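Side-chain contacts in CELL division protein FTSZ (Haloferax volcanii, PDB 4B45), which binds GTP as a tubulin-like cytoskeletal protein of the CetZ family and takes part in the control of archaeal cell shape: residues A[56-61]-A[68-73]; A[111-116]-A[150-155]; A[97-102]-A[117-122]. All coordinates share one frame; numbering follows the deposited sequence.

Contact 1 (A[56-61]-A[68-73]); sequences QDRVNG and NELGAA
Leu70 divides its two methyl groups between Arg58 and Val59, and this fork carries most of the contact between the short helix 56-59 and the first turns of helix 68-85. The CB of Leu70 is not aimed at segment 56-61. With CG anti to the backbone N (chi1 -173°), however, the branch reaches across, and each methyl meets a different neighbour.

CD1 sits over one face of the Arg58 guanidinium, 3.3 Å above its plane and displaced toward the rim. The nearest nitrogen is NH2, 3.4 Å from Leu70 CD1, while Arg58 CZ is 3.8 Å from the same methyl. The arginine gets there by folding: its chain bends at chi2 (-73°) and again at chi3 (-59°), which turns the flat group toward the helix instead of extending it. Ala73, one turn further along helix 68-85, adds a looser touch, its CB lying 4.2 Å from Arg58 NH1 and oblique to the guanidinium plane.

CD2 takes the other partner, with Leu70 CD2 3.7 Å from Val59 CG1. The two side chains run past each other in opposite senses, and the one close pair between them is methyl on methyl. Val59 is buried, and it also rests on Thr39 and Val64; Leu70 touches Val64 as well, which puts the loop carrying the GTP-binding Gly65 and Gly66 beside this apolar pair.

The backbones stay well apart, the nearest CA atoms, those of Arg58 and Leu70, being 8.9 Å from each other. Side chains alone therefore bridge the gap, burying just 158 Å² in total. A methyl over the guanidinium face uses none of the arginine's hydrogen-bonding capacity; the link is thus apolar packing, and the exposed Arg58 probably keeps N-H groups available to solvent.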
ATOM      1  N   GLN A  56     -10.360 -13.188 -22.406  1.00 41.61           N
ATOM      2  CA  GLN A  56     -10.388 -14.549 -22.963  1.00 47.30           C
ATOM      3  C   GLN A  56     -10.414 -14.594 -24.486  1.00 48.89           C
ATOM      4  O   GLN A  56      -9.903 -15.535 -25.090  1.00 50.89           O
ATOM      5  CB  GLN A  56     -11.566 -15.362 -22.420  1.00 49.56           C
ATOM      6  CG  GLN A  56     -11.634 -15.400 -20.906  1.00 54.32           C
ATOM      7  CD  GLN A  56     -12.540 -14.321 -20.369  1.00 54.11           C
ATOM      8  OE1 GLN A  56     -12.359 -13.141 -20.677  1.00 48.67           O
ATOM      9  NE2 GLN A  56     -13.546 -14.719 -19.597  1.00 55.81           N
ATOM     10  N   ASP A  57     -11.001 -13.577 -25.104  1.00 51.15           N
ATOM     11  CA  ASP A  57     -11.068 -13.527 -26.561  1.00 49.95           C
ATOM     12  C   ASP A  57      -9.706 -13.229 -27.170  1.00 48.85           C
ATOM     13  O   ASP A  57      -9.523 -13.399 -28.363  1.00 46.53           O
ATOM     14  CB  ASP A  57     -12.072 -12.463 -27.011  1.00 51.11           C
ATOM     15  CG  ASP A  57     -11.696 -11.077 -26.539  1.00 51.90           C
ATOM     16  OD1 ASP A  57     -11.375 -10.919 -25.340  1.00 52.81           O
ATOM     17  OD2 ASP A  57     -11.706 -10.146 -27.375  1.00 52.30           O
ATOM     18  N   ARG A  58      -8.763 -12.762 -26.347  1.00 48.94           N
ATOM     19  CA  ARG A  58      -7.397 -12.456 -26.797  1.00 53.25           C
ATOM     20  C   ARG A  58      -6.376 -13.507 -26.347  1.00 48.38           C
ATOM     21  O   ARG A  58      -5.569 -13.967 -27.144  1.00 52.22           O
ATOM     22  CB  ARG A  58      -6.936 -11.094 -26.254  1.00 60.52           C
ATOM     23  CG  ARG A  58      -7.834  -9.921 -26.576  1.00 65.66           C
ATOM     24  CD  ARG A  58      -7.738  -9.520 -28.026  1.00 71.37           C
ATOM     25  NE  ARG A  58      -6.381  -9.143 -28.418  1.00 77.43           N
ATOM     26  CZ  ARG A  58      -5.886  -7.913 -28.335  1.00 76.64           C
ATOM     27  NH1 ARG A  58      -6.624  -6.920 -27.852  1.00 75.98           N
ATOM     28  NH2 ARG A  58      -4.645  -7.679 -28.734  1.00 78.11           N
ATOM     29  N   VAL A  59      -6.407 -13.868 -25.064  1.00 46.66           N
ATOM     30  CA  VAL A  59      -5.365 -14.713 -24.470  1.00 44.26           C
ATOM     31  C   VAL A  59      -5.884 -15.960 -23.757  1.00 46.37           C
ATOM     32  O   VAL A  59      -5.143 -16.595 -23.002  1.00 54.42           O
ATOM     33  CB  VAL A  59      -4.480 -13.910 -23.483  1.00 47.45           C
ATOM     34  CG1 VAL A  59      -3.876 -12.698 -24.194  1.00 42.03           C
ATOM     35  CG2 VAL A  59      -5.289 -13.469 -22.257  1.00 45.20           C
ATOM     36  N   ASN A  60      -7.153 -16.296 -23.983  1.00 45.26           N
ATOM     37  CA  ASN A  60      -7.698 -17.594 -23.569  1.00 49.83           C
ATOM     38  C   ASN A  60      -7.433 -17.982 -22.096  1.00 49.71           C
ATOM     39  O   ASN A  60      -7.074 -19.122 -21.799  1.00 48.35           O
ATOM     40  CB  ASN A  60      -7.171 -18.675 -24.523  1.00 49.82           C
ATOM     41  CG  ASN A  60      -7.888 -20.002 -24.377  1.00 54.44           C
ATOM     42  OD1 ASN A  60      -8.983 -20.084 -23.813  1.00 44.76           O
ATOM     43  ND2 ASN A  60      -7.267 -21.061 -24.892  1.00 64.75           N
ATOM     44  N   GLY A  61      -7.590 -17.034 -21.176  1.00 43.75           N
ATOM     45  CA  GLY A  61      -7.424 -17.338 -19.762  1.00 41.99           C
ATOM     46  C   GLY A  61      -6.015 -17.674 -19.289  1.00 45.30           C
ATOM     47  O   GLY A  61      -5.838 -18.151 -18.158  1.00 46.90           O
ATOM     48  N   ASN A  68       3.017  -5.680 -21.371  1.00 51.89           N
ATOM     49  CA  ASN A  68       2.370  -4.501 -20.814  1.00 48.24           C
ATOM     50  C   ASN A  68       1.293  -3.904 -21.736  1.00 48.19           C
ATOM     51  O   ASN A  68       0.225  -3.509 -21.282  1.00 46.66           O
ATOM     52  CB  ASN A  68       3.453  -3.447 -20.521  1.00 56.53           C
ATOM     53  CG  ASN A  68       2.935  -2.265 -19.725  1.00 71.36           C
ATOM     54  OD1 ASN A  68       1.928  -1.648 -20.072  1.00 78.13           O
ATOM     55  ND2 ASN A  68       3.639  -1.931 -18.651  1.00 81.29           N
ATOM     56  N   GLU A  69       1.582  -3.826 -23.026  1.00 55.77           N
ATOM     57  CA  GLU A  69       0.664  -3.197 -23.966  1.00 61.03           C
ATOM     58  C   GLU A  69      -0.577  -4.057 -24.228  1.00 57.59           C
ATOM     59  O   GLU A  69      -1.664  -3.543 -24.479  1.00 57.24           O
ATOM     60  CB  GLU A  69       1.396  -2.850 -25.262  1.00 64.66           C
ATOM     61  CG  GLU A  69       2.570  -1.904 -25.032  1.00 75.46           C
ATOM     62  CD  GLU A  69       3.369  -1.619 -26.292  1.00 88.42           C
ATOM     63  OE1 GLU A  69       3.047  -2.200 -27.354  1.00 95.70           O
ATOM     64  OE2 GLU A  69       4.325  -0.815 -26.219  1.00 89.16           O
ATOM     65  N   LEU A  70      -0.410  -5.369 -24.153  1.00 56.19           N
ATOM     66  CA  LEU A  70      -1.543  -6.282 -24.221  1.00 53.00           C
ATOM     67  C   LEU A  70      -2.364  -6.195 -22.934  1.00 52.80           C
ATOM     68  O   LEU A  70      -3.592  -6.286 -22.968  1.00 52.42           O
ATOM     69  CB  LEU A  70      -1.063  -7.716 -24.459  1.00 47.57           C
ATOM     70  CG  LEU A  70      -2.130  -8.780 -24.719  1.00 49.85           C
ATOM     71  CD1 LEU A  70      -3.111  -8.320 -25.799  1.00 51.92           C
ATOM     72  CD2 LEU A  70      -1.459 -10.086 -25.121  1.00 49.04           C
ATOM     73  N   GLY A  71      -1.677  -6.009 -21.805  1.00 54.87           N
ATOM     74  CA  GLY A  71      -2.341  -5.841 -20.518  1.00 48.94           C
ATOM     75  C   GLY A  71      -3.231  -4.611 -20.474  1.00 46.33           C
ATOM     76  O   GLY A  71      -4.303  -4.612 -19.859  1.00 46.48           O
ATOM     77  N   ALA A  72      -2.777  -3.545 -21.120  1.00 42.92           N
ATOM     78  CA  ALA A  72      -3.537  -2.305 -21.187  1.00 43.23           C
ATOM     79  C   ALA A  72      -4.750  -2.430 -22.129  1.00 47.21           C
ATOM     80  O   ALA A  72      -5.848  -1.999 -21.787  1.00 55.38           O
ATOM     81  CB  ALA A  72      -2.626  -1.160 -21.638  1.00 37.51           C
ATOM     82  N   ALA A  73      -4.542  -3.021 -23.306  1.00 45.94           N
ATOM     83  CA  ALA A  73      -5.594  -3.143 -24.331  1.00 46.73           C
ATOM     84  C   ALA A  73      -6.778  -3.963 -23.831  1.00 52.09           C
ATOM     85  O   ALA A  73      -7.937  -3.634 -24.087  1.00 56.78           O
ATOM     86  CB  ALA A  73      -5.031  -3.772 -25.598  1.00 44.98           C
TER

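Contact 2 (A[111-116]-A[150-155])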
ATOM      1  N   GLY A 111      -2.940  -2.847 -17.035  1.00 41.36           N
ATOM      2  CA  GLY A 111      -4.300  -2.546 -16.631  1.00 39.85           C
ATOM      3  C   GLY A 111      -4.469  -1.567 -15.477  1.00 40.83           C
ATOM      4  O   GLY A 111      -5.481  -0.876 -15.410  1.00 41.53           O
ATOM      5  N   ALA A 112      -3.510  -1.503 -14.554  1.00 47.33           N
ATOM      6  CA  ALA A 112      -3.693  -0.635 -13.388  1.00 43.74           C
ATOM      7  C   ALA A 112      -3.918   0.829 -13.758  1.00 46.59           C
ATOM      8  O   ALA A 112      -4.867   1.441 -13.273  1.00 47.56           O
ATOM      9  CB  ALA A 112      -2.539  -0.784 -12.376  1.00 43.36           C
ATOM     10  N   PRO A 113      -3.060   1.400 -14.629  1.00 48.03           N
ATOM     11  CA  PRO A 113      -3.244   2.822 -14.937  1.00 44.06           C
ATOM     12  C   PRO A 113      -4.572   3.058 -15.634  1.00 49.44           C
ATOM     13  O   PRO A 113      -5.249   4.053 -15.372  1.00 43.82           O
ATOM     14  CB  PRO A 113      -2.112   3.113 -15.926  1.00 49.16           C
ATOM     15  CG  PRO A 113      -1.105   2.038 -15.693  1.00 54.09           C
ATOM     16  CD  PRO A 113      -1.894   0.835 -15.330  1.00 45.44           C
ATOM     17  N   VAL A 114      -4.923   2.143 -16.536  1.00 46.76           N
ATOM     18  CA  VAL A 114      -6.176   2.230 -17.263  1.00 49.69           C
ATOM     19  C   VAL A 114      -7.382   2.248 -16.317  1.00 46.66           C
ATOM     20  O   VAL A 114      -8.254   3.101 -16.428  1.00 47.11           O
ATOM     21  CB  VAL A 114      -6.286   1.079 -18.268  1.00 50.28           C
ATOM     22  CG1 VAL A 114      -7.614   1.127 -18.995  1.00 47.07           C
ATOM     23  CG2 VAL A 114      -5.124   1.149 -19.249  1.00 46.62           C
ATOM     24  N   LEU A 115      -7.423   1.306 -15.384  1.00 40.35           N
ATOM     25  CA  LEU A 115      -8.516   1.248 -14.425  1.00 49.24           C
ATOM     26  C   LEU A 115      -8.492   2.452 -13.459  1.00 51.27           C
ATOM     27  O   LEU A 115      -9.547   3.004 -13.088  1.00 48.88           O
ATOM     28  CB  LEU A 115      -8.454  -0.075 -13.664  1.00 53.53           C
ATOM     29  CG  LEU A 115      -9.639  -0.424 -12.777  1.00 59.01           C
ATOM     30  CD1 LEU A 115     -10.897  -0.373 -13.605  1.00 55.94           C
ATOM     31  CD2 LEU A 115      -9.447  -1.803 -12.146  1.00 56.00           C
ATOM     32  N   ALA A 116      -7.296   2.879 -13.069  1.00 44.93           N
ATOM     33  CA  ALA A 116      -7.177   4.024 -12.168  1.00 51.30           C
ATOM     34  C   ALA A 116      -7.727   5.271 -12.844  1.00 54.91           C
ATOM     35  O   ALA A 116      -8.499   6.020 -12.248  1.00 54.47           O
ATOM     36  CB  ALA A 116      -5.734   4.244 -11.740  1.00 44.04           C
ATOM     37  N   LEU A 150       4.750   2.916 -13.382  1.00 48.83           N
ATOM     38  CA  LEU A 150       4.907   3.864 -12.279  1.00 42.86           C
ATOM     39  C   LEU A 150       4.734   5.287 -12.780  1.00 50.18           C
ATOM     40  O   LEU A 150       4.082   6.111 -12.137  1.00 53.32           O
ATOM     41  CB  LEU A 150       6.282   3.721 -11.615  1.00 40.69           C
ATOM     42  CG  LEU A 150       6.558   4.727 -10.489  1.00 44.93           C
ATOM     43  CD1 LEU A 150       5.484   4.632  -9.432  1.00 43.04           C
ATOM     44  CD2 LEU A 150       7.944   4.507  -9.861  1.00 49.65           C
ATOM     45  N   LYS A 151       5.309   5.567 -13.942  1.00 51.36           N
ATOM     46  CA  LYS A 151       5.186   6.889 -14.528  1.00 57.57           C
ATOM     47  C   LYS A 151       3.719   7.200 -14.812  1.00 54.23           C
ATOM     48  O   LYS A 151       3.246   8.283 -14.528  1.00 53.24           O
ATOM     49  CB  LYS A 151       6.013   6.984 -15.807  1.00 56.77           C
ATOM     50  CG  LYS A 151       6.974   8.150 -15.842  1.00 60.82           C
ATOM     51  CD  LYS A 151       7.581   8.292 -17.232  1.00 71.04           C
ATOM     52  CE  LYS A 151       8.229   9.657 -17.432  1.00 79.90           C
ATOM     53  NZ  LYS A 151       8.812   9.818 -18.800  1.00 85.65           N
ATOM     54  N   THR A 152       2.995   6.233 -15.355  1.00 57.47           N
ATOM     55  CA  THR A 152       1.614   6.485 -15.741  1.00 58.39           C
ATOM     56  C   THR A 152       0.692   6.628 -14.537  1.00 58.02           C
ATOM     57  O   THR A 152      -0.108   7.563 -14.474  1.00 58.62           O
ATOM     58  CB  THR A 152       1.059   5.388 -16.662  1.00 55.97           C
ATOM     59  OG1 THR A 152       1.939   5.201 -17.779  1.00 65.26           O
ATOM     60  CG2 THR A 152      -0.316   5.786 -17.163  1.00 46.86           C
ATOM     61  N   VAL A 153       0.791   5.706 -13.585  1.00 54.25           N
ATOM     62  CA  VAL A 153      -0.073   5.788 -12.413  1.00 54.00           C
ATOM     63  C   VAL A 153       0.194   7.035 -11.574  1.00 53.11           C
ATOM     64  O   VAL A 153      -0.727   7.567 -10.958  1.00 54.88           O
ATOM     65  CB  VAL A 153      -0.024   4.523 -11.531  1.00 49.53           C
ATOM     66  CG1 VAL A 153      -0.566   3.334 -12.300  1.00 43.81           C
ATOM     67  CG2 VAL A 153       1.393   4.257 -11.010  1.00 45.46           C
ATOM     68  N   ALA A 154       1.438   7.515 -11.558  1.00 49.12           N
ATOM     69  CA  ALA A 154       1.749   8.717 -10.789  1.00 52.99           C
ATOM     70  C   ALA A 154       1.050   9.950 -11.351  1.00 56.80           C
ATOM     71  O   ALA A 154       0.894  10.947 -10.645  1.00 51.27           O
ATOM     72  CB  ALA A 154       3.241   8.950 -10.706  1.00 52.52           C
ATOM     73  N   ARG A 155       0.644   9.889 -12.617  1.00 57.86           N
ATOM     74  CA  ARG A 155      -0.127  10.975 -13.216  1.00 60.74           C
ATOM     75  C   ARG A 155      -1.630  10.767 -13.082  1.00 57.97           C
ATOM     76  O   ARG A 155      -2.368  11.713 -12.858  1.00 63.41           O
ATOM     77  CB  ARG A 155       0.209  11.142 -14.697  1.00 68.74           C
ATOM     78  CG  ARG A 155       1.551  11.778 -14.989  1.00 80.77           C
ATOM     79  CD  ARG A 155       1.673  12.051 -16.476  1.00 92.73           C
ATOM     80  NE  ARG A 155       1.024  10.995 -17.247  1.00100.66           N
ATOM     81  CZ  ARG A 155       0.689  11.094 -18.529  1.00108.17           C
ATOM     82  NH1 ARG A 155       0.940  12.209 -19.203  1.00111.32           N
ATOM     83  NH2 ARG A 155       0.099  10.074 -19.138  1.00110.71           N
TER
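Pro113 and Thr152 make the tightest approach of this helix pair: Pro113 CB lies 3.4 Å from Thr152 CG2, closer than carbons usually pack. The two side chains cross at about a right angle. With OG1 of the threonine beside the backbone N (chi1 -53°), CG2 stands anti to that N and faces the proline ring.

The remaining apolar contact is made by Val153, whose CG1 fits against the same ring, 3.7 Å from Pro113 CG. It also comes within 3.8 Å of Pro113 CA, so this one methyl spans the ring from CG to CA. Ala112 is more distant, its carbonyl carbon 4.4 Å from Val153 CG1. Val153 packs on Val160 of strand 159-164 too.

Polar chemistry is local to one helix. Thr152 OG1, on the other branch of the side chain, is hydrogen-bonded to the carbonyl O of Arg148 one turn earlier, so the hydroxyl serves its own helix while the methyl faces Pro113.

The backbones also come close, the CA atoms of Pro113 and Val153 being only 5.0 Å apart. Separately, Pro113 has no N-H to give to the preceding turn, and the helix kinks there. The segment axes approach to 9.0 Å and run nearly parallel, 12° apart. Two neighbouring helices pointing the same way, with Ala112 and Val153 also touching parallel strands of the sheet, are characteristic of the Rossmann-like GTPase domain of the tubulin/FtsZ family.

Contact 3 (A[97-102]-A[117-122])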
ATOM      1  N   ILE A  97     -10.727   4.379  -3.011  1.00 44.64           N
ATOM      2  CA  ILE A  97     -10.582   3.138  -3.767  1.00 36.90           C
ATOM      3  C   ILE A  97      -9.105   2.854  -4.019  1.00 43.68           C
ATOM      4  O   ILE A  97      -8.364   3.723  -4.491  1.00 54.53           O
ATOM      5  CB  ILE A  97     -11.320   3.191  -5.132  1.00 42.46           C
ATOM      6  CG1 ILE A  97     -12.823   3.358  -4.927  1.00 43.72           C
ATOM      7  CG2 ILE A  97     -11.057   1.904  -5.933  1.00 40.46           C
ATOM      8  CD1 ILE A  97     -13.589   3.524  -6.226  1.00 51.19           C
ATOM      9  N   PHE A  98      -8.665   1.652  -3.671  1.00 40.00           N
ATOM     10  CA  PHE A  98      -7.284   1.244  -3.934  1.00 35.73           C
ATOM     11  C   PHE A  98      -7.208   0.291  -5.128  1.00 39.30           C
ATOM     12  O   PHE A  98      -7.829  -0.768  -5.106  1.00 42.94           O
ATOM     13  CB  PHE A  98      -6.686   0.545  -2.713  1.00 41.87           C
ATOM     14  CG  PHE A  98      -6.115   1.487  -1.675  1.00 45.85           C
ATOM     15  CD1 PHE A  98      -4.808   1.926  -1.770  1.00 45.94           C
ATOM     16  CD2 PHE A  98      -6.885   1.908  -0.600  1.00 47.69           C
ATOM     17  CE1 PHE A  98      -4.270   2.775  -0.810  1.00 46.96           C
ATOM     18  CE2 PHE A  98      -6.363   2.755   0.359  1.00 43.03           C
ATOM     19  CZ  PHE A  98      -5.045   3.185   0.252  1.00 36.85           C
ATOM     20  N   VAL A  99      -6.484   0.679  -6.177  1.00 38.63           N
ATOM     21  CA  VAL A  99      -6.164  -0.261  -7.244  1.00 43.24           C
ATOM     22  C   VAL A  99      -4.829  -0.917  -6.888  1.00 46.11           C
ATOM     23  O   VAL A  99      -3.795  -0.253  -6.874  1.00 43.91           O
ATOM     24  CB  VAL A  99      -6.081   0.411  -8.643  1.00 46.39           C
ATOM     25  CG1 VAL A  99      -5.497  -0.564  -9.667  1.00 49.75           C
ATOM     26  CG2 VAL A  99      -7.453   0.885  -9.108  1.00 50.77           C
ATOM     27  N   VAL A 100      -4.852  -2.212  -6.575  1.00 46.65           N
ATOM     28  CA  VAL A 100      -3.650  -2.909  -6.102  1.00 44.38           C
ATOM     29  C   VAL A 100      -2.976  -3.688  -7.243  1.00 47.90           C
ATOM     30  O   VAL A 100      -3.600  -4.549  -7.860  1.00 42.87           O
ATOM     31  CB  VAL A 100      -4.005  -3.879  -4.950  1.00 39.00           C
ATOM     32  CG1 VAL A 100      -2.767  -4.439  -4.312  1.00 36.07           C
ATOM     33  CG2 VAL A 100      -4.882  -3.174  -3.910  1.00 37.79           C
ATOM     34  N   ALA A 101      -1.707  -3.392  -7.518  1.00 45.31           N
ATOM     35  CA  ALA A 101      -1.014  -4.013  -8.647  1.00 45.00           C
ATOM     36  C   ALA A 101       0.491  -4.215  -8.459  1.00 44.82           C
ATOM     37  O   ALA A 101       1.177  -3.407  -7.826  1.00 43.21           O
ATOM     38  CB  ALA A 101      -1.253  -3.214  -9.907  1.00 45.59           C
ATOM     39  N   GLY A 102       0.987  -5.313  -9.019  1.00 39.51           N
ATOM     40  CA  GLY A 102       2.406  -5.487  -9.249  1.00 37.99           C
ATOM     41  C   GLY A 102       2.768  -4.695 -10.488  1.00 41.09           C
ATOM     42  O   GLY A 102       2.251  -4.957 -11.569  1.00 56.73           O
ATOM     43  N   LYS A 117      -7.334   5.479 -14.096  1.00 54.79           N
ATOM     44  CA  LYS A 117      -7.782   6.638 -14.856  1.00 60.77           C
ATOM     45  C   LYS A 117      -9.284   6.592 -15.138  1.00 62.50           C
ATOM     46  O   LYS A 117      -9.942   7.624 -15.201  1.00 55.37           O
ATOM     47  CB  LYS A 117      -7.001   6.753 -16.166  1.00 57.71           C
ATOM     48  CG  LYS A 117      -7.395   7.937 -17.015  1.00 63.46           C
ATOM     49  CD  LYS A 117      -6.574   7.995 -18.289  1.00 74.19           C
ATOM     50  CE  LYS A 117      -6.913   9.239 -19.101  1.00 81.96           C
ATOM     51  NZ  LYS A 117      -6.007   9.397 -20.276  1.00 85.77           N
ATOM     52  N   ALA A 118      -9.832   5.394 -15.302  1.00 61.91           N
ATOM     53  CA  ALA A 118     -11.272   5.268 -15.505  1.00 58.26           C
ATOM     54  C   ALA A 118     -12.061   5.608 -14.228  1.00 55.59           C
ATOM     55  O   ALA A 118     -13.069   6.321 -14.275  1.00 57.19           O
ATOM     56  CB  ALA A 118     -11.616   3.873 -16.008  1.00 56.28           C
ATOM     57  N   LEU A 119     -11.594   5.101 -13.093  1.00 49.60           N
ATOM     58  CA  LEU A 119     -12.263   5.308 -11.812  1.00 49.73           C
ATOM     59  C   LEU A 119     -12.152   6.748 -11.324  1.00 56.97           C
ATOM     60  O   LEU A 119     -13.103   7.312 -10.786  1.00 57.01           O
ATOM     61  CB  LEU A 119     -11.671   4.368 -10.764  1.00 53.35           C
ATOM     62  CG  LEU A 119     -12.064   2.906 -10.969  1.00 59.02           C
ATOM     63  CD1 LEU A 119     -11.103   1.942 -10.278  1.00 56.30           C
ATOM     64  CD2 LEU A 119     -13.470   2.703 -10.466  1.00 58.77           C
ATOM     65  N   ALA A 120     -10.977   7.338 -11.511  1.00 60.13           N
ATOM     66  CA  ALA A 120     -10.729   8.706 -11.087  1.00 56.76           C
ATOM     67  C   ALA A 120     -11.657   9.684 -11.805  1.00 65.68           C
ATOM     68  O   ALA A 120     -11.939  10.768 -11.304  1.00 60.38           O
ATOM     69  CB  ALA A 120      -9.274   9.074 -11.334  1.00 54.00           C
ATOM     70  N   GLY A 121     -12.140   9.288 -12.977  1.00 73.21           N
ATOM     71  CA  GLY A 121     -12.930  10.182 -13.796  1.00 76.08           C
ATOM     72  C   GLY A 121     -14.424  10.051 -13.597  1.00 81.51           C
ATOM     73  O   GLY A 121     -15.202  10.530 -14.425  1.00 83.48           O
ATOM     74  N   VAL A 122     -14.832   9.409 -12.506  1.00 81.93           N
ATOM     75  CA  VAL A 122     -16.258   9.220 -12.236  1.00 79.62           C
ATOM     76  C   VAL A 122     -16.635   9.261 -10.754  1.00 74.68           C
ATOM     77  O   VAL A 122     -17.662   9.838 -10.385  1.00 75.18           O
ATOM     78  CB  VAL A 122     -16.794   7.910 -12.852  1.00 77.61           C
ATOM     79  CG1 VAL A 122     -17.166   8.102 -14.324  1.00 75.09           C
ATOM     80  CG2 VAL A 122     -15.805   6.769 -12.655  1.00 75.33           C
TER
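Ile97 and Leu119 meet inside a beta-alpha-beta unit, where strand 96-102 leads into helix 107-120 and the chain returns along strand 127-133. The contact is thus between the strand and the last turn of the helix that follows it, and both side-chain contacts that make it are apolar.

At the beginning of the segment, Ile97 points its CB toward the helix and reaches out with its terminal methyl: Ile97 CD1 is 4.3 Å from Leu119 CD2, a loose van der Waals contact. An extended chain (chi2 176°) carries CD1 that far, across a backbone separation of 8.5 Å between the CA atoms of Ile97 and Leu119. The Ile97 backbone hydrogen-bonds with Pro126 and Tyr128, tying the strand to its parallel neighbour.

Phe98 turns to the other side of the sheet, as strand alternation requires, and its ring meets that of Tyr128 with the planes about 50° apart.

Val99 returns to the helix side, where its side chain and that of Leu119 cross at a slant. The same alternation puts Ile97 and Val99 on one face of the strand, with Leu119 CD2 meeting the first and CD1 the second. Further on, the strand draws away from the end of the helix.

Leu119 is the sole residue of 117-122 that touches the strand segment, and it supplies 56 Å² of the 109 Å² buried. It also packs on Ile6 of strand 3-8, Val127 of strand 127-133 and Met83 of helix 68-85. Its CG stands anti to the carbonyl carbon (chi1 -72°), and from there Leu119 CD1 comes to 4.0 Å from Val99 CG2.

All three contacts lie within the tubulin/FtsZ-type GTPase domain and on the same side of the chain's centre. Contacts 2 and 3 are the closest pair, with centres 8 Å apart: both use helix 107-120, their segments alternate along the chain, and Ala112 CB touches Ala101 CB at 3.7 Å. Contact 1 closes before either opens, its centre about 17 Å from that of contact 2 and about 19 Å from that of contact 3. Helix 68-85 still links it to contact 2, since Ala72 O lies 4.1 Å from Val114 CG2. Contact 1 is peripheral and partly buried, the others buried; each has a side chain within about 11 Å of the bound GTP analogue, tying its surroundings to the domain core.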